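Long-range contacts in periplasmic binding protein (Veillonella parvula, PDB 4LJS), which probably binds a small ligand outside the cytoplasmic membrane and delivers it to a membrane transporter, as periplasmic binding proteins do: residues A[200-205]-A[248-253]; A[207-212]-A[228-233]. All coordinates share one frame; numbering follows the deposited sequence.

Contact 1. Residues A[200-205]-A[248-253]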
loop_
_atom_site.group_PDB
_atom_site.type_symbol
_atom_site.label_atom_id
_atom_site.label_comp_id
_atom_site.label_asym_id
_atom_site.label_seq_id
_atom_site.Cartn_x
_atom_site.Cartn_y
_atom_site.Cartn_z
ATOM N N ILE A 200 15.514 -2.675 -3.640
ATOM C CA ILE A 200 15.493 -2.957 -5.068
ATOM C C ILE A 200 14.442 -3.996 -5.422
ATOM O O ILE A 200 14.094 -4.846 -4.600
ATOM C CB ILE A 200 16.861 -3.456 -5.583
ATOM C CG1 ILE A 200 17.398 -4.571 -4.681
ATOM C CG2 ILE A 200 17.852 -2.308 -5.659
ATOM C CD1 ILE A 200 18.509 -5.380 -5.305
ATOM N N GLU A 201 13.932 -3.908 -6.649
ATOM C CA GLU A 201 13.081 -4.951 -7.211
ATOM C C GLU A 201 13.832 -5.589 -8.360
ATOM O O GLU A 201 14.442 -4.894 -9.173
ATOM C CB GLU A 201 11.739 -4.393 -7.711
ATOM C CG GLU A 201 10.879 -5.442 -8.429
ATOM C CD GLU A 201 9.533 -4.916 -8.922
ATOM O OE1 GLU A 201 9.326 -3.681 -8.926
ATOM O OE2 GLU A 201 8.680 -5.753 -9.305
ATOM N N VAL A 202 13.800 -6.915 -8.423
ATOM C CA VAL A 202 14.489 -7.628 -9.486
ATOM C C VAL A 202 13.583 -7.816 -10.694
ATOM O O VAL A 202 12.492 -8.374 -10.583
ATOM C CB VAL A 202 15.005 -8.992 -9.012
ATOM C CG1 VAL A 202 15.502 -9.810 -10.198
ATOM C CG2 VAL A 202 16.105 -8.800 -7.983
ATOM N N GLN A 203 14.043 -7.327 -11.842
ATOM C CA GLN A 203 13.319 -7.470 -13.095
ATOM C C GLN A 203 14.264 -8.017 -14.145
ATOM O O GLN A 203 15.068 -7.279 -14.717
ATOM C CB GLN A 203 12.751 -6.127 -13.542
ATOM C CG GLN A 203 11.512 -5.713 -12.774
ATOM C CD GLN A 203 10.316 -6.585 -13.108
ATOM O OE1 GLN A 203 10.080 -6.918 -14.272
ATOM N NE2 GLN A 203 9.561 -6.967 -12.090
ATOM N N GLY A 204 14.164 -9.319 -14.391
ATOM C CA GLY A 204 15.104 -9.994 -15.263
ATOM C C GLY A 204 16.471 -10.007 -14.611
ATOM O O GLY A 204 16.634 -10.489 -13.487
ATOM N N LYS A 205 17.457 -9.457 -15.310
ATOM C CA LYS A 205 18.815 -9.409 -14.790
ATOM C C LYS A 205 19.147 -8.018 -14.273
ATOM O O LYS A 205 20.317 -7.648 -14.181
ATOM C CB LYS A 205 19.814 -9.819 -15.874
ATOM N N ILE A 248 19.692 -5.607 2.424
ATOM C CA ILE A 248 18.999 -5.422 1.161
ATOM C C ILE A 248 17.542 -5.824 1.289
ATOM O O ILE A 248 17.223 -6.897 1.798
ATOM C CB ILE A 248 19.623 -6.270 0.049
ATOM C CG1 ILE A 248 21.051 -5.806 -0.236
ATOM C CG2 ILE A 248 18.769 -6.205 -1.220
ATOM C CD1 ILE A 248 21.779 -6.668 -1.243
ATOM N N PHE A 249 16.653 -4.959 0.828
ATOM C CA PHE A 249 15.253 -5.333 0.716
ATOM C C PHE A 249 14.908 -5.629 -0.735
ATOM O O PHE A 249 15.075 -4.780 -1.615
ATOM C CB PHE A 249 14.356 -4.258 1.318
ATOM C CG PHE A 249 14.534 -4.106 2.799
ATOM C CD1 PHE A 249 13.933 -5.001 3.677
ATOM C CD2 PHE A 249 15.339 -3.109 3.317
ATOM C CE1 PHE A 249 14.104 -4.885 5.035
ATOM C CE2 PHE A 249 15.511 -2.981 4.682
ATOM C CZ PHE A 249 14.893 -3.871 5.544
ATOM N N LEU A 250 14.467 -6.858 -0.976
ATOM C CA LEU A 250 14.030 -7.282 -2.302
ATOM C C LEU A 250 12.526 -7.089 -2.445
ATOM O O LEU A 250 11.732 -7.846 -1.878
ATOM C CB LEU A 250 14.383 -8.751 -2.543
ATOM C CG LEU A 250 15.866 -9.117 -2.622
ATOM C CD1 LEU A 250 16.023 -10.586 -2.993
ATOM C CD2 LEU A 250 16.596 -8.228 -3.619
ATOM N N ILE A 251 12.140 -6.071 -3.200
ATOM C CA ILE A 251 10.731 -5.779 -3.427
ATOM C C ILE A 251 10.143 -6.706 -4.489
ATOM O O ILE A 251 10.711 -6.868 -5.568
ATOM C CB ILE A 251 10.532 -4.298 -3.795
ATOM C CG1 ILE A 251 10.977 -3.419 -2.619
ATOM C CG2 ILE A 251 9.081 -4.015 -4.159
ATOM C CD1 ILE A 251 11.034 -1.944 -2.929
ATOM N N VAL A 252 9.014 -7.335 -4.167
ATOM C CA VAL A 252 8.397 -8.300 -5.075
ATOM C C VAL A 252 6.950 -7.946 -5.356
ATOM O O VAL A 252 6.162 -7.755 -4.426
ATOM C CB VAL A 252 8.407 -9.724 -4.496
ATOM C CG1 VAL A 252 8.033 -10.743 -5.587
ATOM C CG2 VAL A 252 9.759 -10.043 -3.891
ATOM N N SER A 253 6.601 -7.876 -6.637
ATOM C CA SER A 253 5.237 -7.566 -7.039
ATOM C C SER A 253 4.346 -8.798 -6.966
ATOM O O SER A 253 4.836 -9.925 -6.895
ATOM C CB SER A 253 5.210 -7.010 -8.461
ATOM O OG SER A 253 5.655 -7.983 -9.382
HETATM O O HOH W 1 12.544 -8.319 -6.821
#
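Ile-200 pairs with the neighbouring strand 247-252 through both of its main-chain polar atoms: its N donates to Phe-249 O (3.0 Å) in an almost straight bond, and its O accepts from Ile-251 N (2.7 Å). Ile-200 stands beside Leu-250 and so bonds to the residues before and after its partner, the parallel pattern. On the face that carries Ile-200 and Leu-250, Ile-200 CG1 sits between the backbone N and the carbonyl carbon (chi1 49°), and CD1 beyond it reaches 3.8 Å from Leu-250 CD2, the two side chains lying side by side and pointing the same way. Strands 196-203 and 247-252 belong to the mixed sheet of the alpha/beta lobe that follows the long helix 168-188, and helix 260-268 covers Leu-250 and Val-202. The axes of the two short strands make 52° with each other, consistent with the direct pairing ending after Ile-251 N: Val-202 N stands 4.2 Å from Ile-251 O, with a water between them. On the other face Glu-201, its chain extended, lays CG 3.2 Å from Ile-251 O, while its CB meets Ile-251 CB at 4.1 Å. The carboxylate goes past this pair to Arg-208 and Tyr-210; Gln-203 NE2 approaches OE2 from above the carboxylate plane.

Contact 2. Residues A[207-212]-A[228-233]; sequences FRLYGH and IDTETP
Asp-229 presses its carboxylate against the backbone of Gly-211 and His-212 so closely that its CG lies 3.6 Å from Gly-211 CA; a CB built on that glycine would fall 2.3 Å from the same CG, leaving no room for a side chain. This CG is anti to the backbone N of Asp-229 (chi1 -172°), on the side of Gly-211. OD2 accepts from His-212 N (3.0 Å), a donor standing 61° out of the carboxylate plane, and more weakly from His-212 ND1 (3.3 Å). The second oxygen serves its own loop: Glu-231 N donates to OD1 at 2.9 Å, again from above the plane, which closes an Asx turn. An alanine in place of Asp-229 would probably leave the N-H groups of His-212 and Glu-231 without these acceptors and let the turn relax. Next to the turn, Leu-209 CD2 packs 3.4 Å from Thr-232 O and also against Thr-230 OG1. At the end toward helix 237-243, Leu-209 N gives a weak hydrogen bond to Pro-233 O (3.3 Å). At the Ile-228 end of the loop a water donates to both Tyr-210 O and Ile-228 O. The loop after strand 226-227 is thus joined to strand 206-209 and the residues after it without a regular ladder. With a main-chain N-H on each carboxylate oxygen, the negative charge of Asp-229 is likely to be stabilised by these two donors, and more weakly by His-212 ND1.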
loop_
_atom_site.group_PDB
_atom_site.type_symbol
_atom_site.label_atom_id
_atom_site.label_comp_id
_atom_site.label_asym_id
_atom_site.label_seq_id
_atom_site.Cartn_x
_atom_site.Cartn_y
_atom_site.Cartn_z
ATOM N N PHE A 207 18.400 -4.561 -11.482
ATOM C CA PHE A 207 17.979 -4.113 -10.157
ATOM C C PHE A 207 17.256 -2.780 -10.234
ATOM O O PHE A 207 17.883 -1.722 -10.244
ATOM C CB PHE A 207 19.180 -3.969 -9.220
ATOM C CG PHE A 207 19.883 -5.261 -8.929
ATOM C CD1 PHE A 207 19.230 -6.472 -9.083
ATOM C CD2 PHE A 207 21.199 -5.263 -8.502
ATOM C CE1 PHE A 207 19.874 -7.661 -8.815
ATOM C CE2 PHE A 207 21.850 -6.449 -8.234
ATOM C CZ PHE A 207 21.186 -7.651 -8.393
ATOM N N ARG A 208 15.933 -2.841 -10.284
ATOM C CA ARG A 208 15.103 -1.649 -10.264
ATOM C C ARG A 208 15.273 -0.974 -8.903
ATOM O O ARG A 208 15.061 -1.602 -7.872
ATOM C CB ARG A 208 13.648 -2.056 -10.507
ATOM C CG ARG A 208 12.628 -0.932 -10.529
ATOM C CD ARG A 208 11.238 -1.491 -10.843
ATOM N NE ARG A 208 11.082 -1.850 -12.256
ATOM C CZ ARG A 208 10.015 -2.475 -12.761
ATOM N NH1 ARG A 208 9.017 -2.833 -11.967
ATOM N NH2 ARG A 208 9.946 -2.749 -14.059
ATOM N N LEU A 209 15.675 0.293 -8.904
ATOM C CA LEU A 209 15.991 1.003 -7.662
ATOM C C LEU A 209 14.806 1.771 -7.070
ATOM O O LEU A 209 14.080 2.452 -7.783
ATOM C CB LEU A 209 17.155 1.970 -7.893
ATOM C CG LEU A 209 17.454 2.962 -6.764
ATOM C CD1 LEU A 209 17.964 2.257 -5.513
ATOM C CD2 LEU A 209 18.444 4.013 -7.226
ATOM N N TYR A 210 14.624 1.655 -5.757
ATOM C CA TYR A 210 13.633 2.453 -5.038
ATOM C C TYR A 210 14.341 3.401 -4.082
ATOM O O TYR A 210 14.853 2.979 -3.049
ATOM C CB TYR A 210 12.676 1.559 -4.249
ATOM C CG TYR A 210 11.676 0.799 -5.093
ATOM C CD1 TYR A 210 12.096 -0.114 -6.054
ATOM C CD2 TYR A 210 10.314 0.983 -4.916
ATOM C CE1 TYR A 210 11.183 -0.819 -6.824
ATOM C CE2 TYR A 210 9.393 0.281 -5.678
ATOM C CZ TYR A 210 9.832 -0.620 -6.628
ATOM O OH TYR A 210 8.918 -1.317 -7.386
ATOM N N GLY A 211 14.365 4.684 -4.431
ATOM C CA GLY A 211 15.118 5.665 -3.672
ATOM C C GLY A 211 14.292 6.557 -2.767
ATOM O O GLY A 211 13.189 6.207 -2.343
ATOM N N HIS A 212 14.834 7.734 -2.484
ATOM C CA HIS A 212 14.272 8.628 -1.480
ATOM C C HIS A 212 12.874 9.137 -1.795
ATOM O O HIS A 212 12.110 9.444 -0.880
ATOM C CB HIS A 212 15.226 9.797 -1.225
ATOM C CG HIS A 212 16.478 9.398 -0.508
ATOM N ND1 HIS A 212 17.718 9.413 -1.110
ATOM C CD2 HIS A 212 16.678 8.954 0.756
ATOM C CE1 HIS A 212 18.630 9.004 -0.244
ATOM N NE2 HIS A 212 18.024 8.719 0.895
ATOM N N ILE A 228 20.185 4.116 0.554
ATOM C CA ILE A 228 20.975 4.278 -0.663
ATOM C C ILE A 228 20.107 4.762 -1.821
ATOM O O ILE A 228 19.001 4.259 -2.027
ATOM C CB ILE A 228 21.642 2.949 -1.064
ATOM C CG1 ILE A 228 22.607 2.491 0.028
ATOM C CG2 ILE A 228 22.366 3.084 -2.395
ATOM C CD1 ILE A 228 23.195 1.135 -0.215
ATOM N N ASP A 229 20.607 5.739 -2.572
ATOM C CA ASP A 229 19.890 6.261 -3.734
ATOM C C ASP A 229 20.850 6.901 -4.728
ATOM O O ASP A 229 21.324 8.016 -4.516
ATOM C CB ASP A 229 18.829 7.274 -3.299
ATOM C CG ASP A 229 17.925 7.709 -4.442
ATOM O OD1 ASP A 229 18.032 7.145 -5.554
ATOM O OD2 ASP A 229 17.086 8.608 -4.219
ATOM N N THR A 230 21.129 6.192 -5.814
ATOM C CA THR A 230 22.034 6.690 -6.841
ATOM C C THR A 230 21.295 7.514 -7.892
ATOM O O THR A 230 21.884 7.929 -8.890
ATOM C CB THR A 230 22.778 5.537 -7.537
ATOM O OG1 THR A 230 21.826 4.610 -8.078
ATOM C CG2 THR A 230 23.687 4.817 -6.546
ATOM N N GLU A 231 20.003 7.733 -7.664
ATOM C CA GLU A 231 19.181 8.568 -8.539
ATOM C C GLU A 231 19.205 8.098 -9.991
ATOM O O GLU A 231 19.479 8.873 -10.902
ATOM C CB GLU A 231 19.609 10.029 -8.435
ATOM C CG GLU A 231 19.596 10.550 -7.012
ATOM C CD GLU A 231 20.083 11.975 -6.910
ATOM O OE1 GLU A 231 20.726 12.456 -7.868
ATOM O OE2 GLU A 231 19.820 12.615 -5.870
ATOM N N THR A 232 18.912 6.818 -10.181
ATOM C CA THR A 232 18.885 6.190 -11.491
ATOM C C THR A 232 17.708 5.224 -11.458
ATOM O O THR A 232 17.395 4.674 -10.402
ATOM C CB THR A 232 20.175 5.384 -11.722
ATOM O OG1 THR A 232 21.197 5.850 -10.831
ATOM C CG2 THR A 232 20.660 5.501 -13.169
ATOM N N PRO A 233 17.040 5.010 -12.603
ATOM C CA PRO A 233 15.946 4.032 -12.585
ATOM C C PRO A 233 16.451 2.626 -12.256
ATOM O O PRO A 233 15.671 1.755 -11.867
ATOM C CB PRO A 233 15.392 4.091 -14.015
ATOM C CG PRO A 233 16.487 4.693 -14.834
ATOM C CD PRO A 233 17.187 5.651 -13.919
HETATM O O HOH W 2 17.370 2.072 -1.689
#

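How the contacts relate
Contact 1 is core and contact 2 lies nearer the surface: seven of the eight residues touching in the first are buried, against three of twelve in the second. Both reach the same sheet, since strand 206-209 runs antiparallel beside strand 196-203. Contact 1 joins two strands by regular backbone pairing and aliphatic packing; contact 2 ties a strand and the residues after it to an irregular loop through a carboxylate, one weak backbone bond, a water and the packing of Leu-209. They meet directly. Glu-201 OE1 makes a salt bridge with Arg-208 NH1 (3.2 Å) and probably a hydrogen bond with Tyr-210 OH (2.9 Å), and Ile-251 CD1 comes within 3.6 Å of Tyr-210 CG, so polar bonds and apolar packing both cross between them.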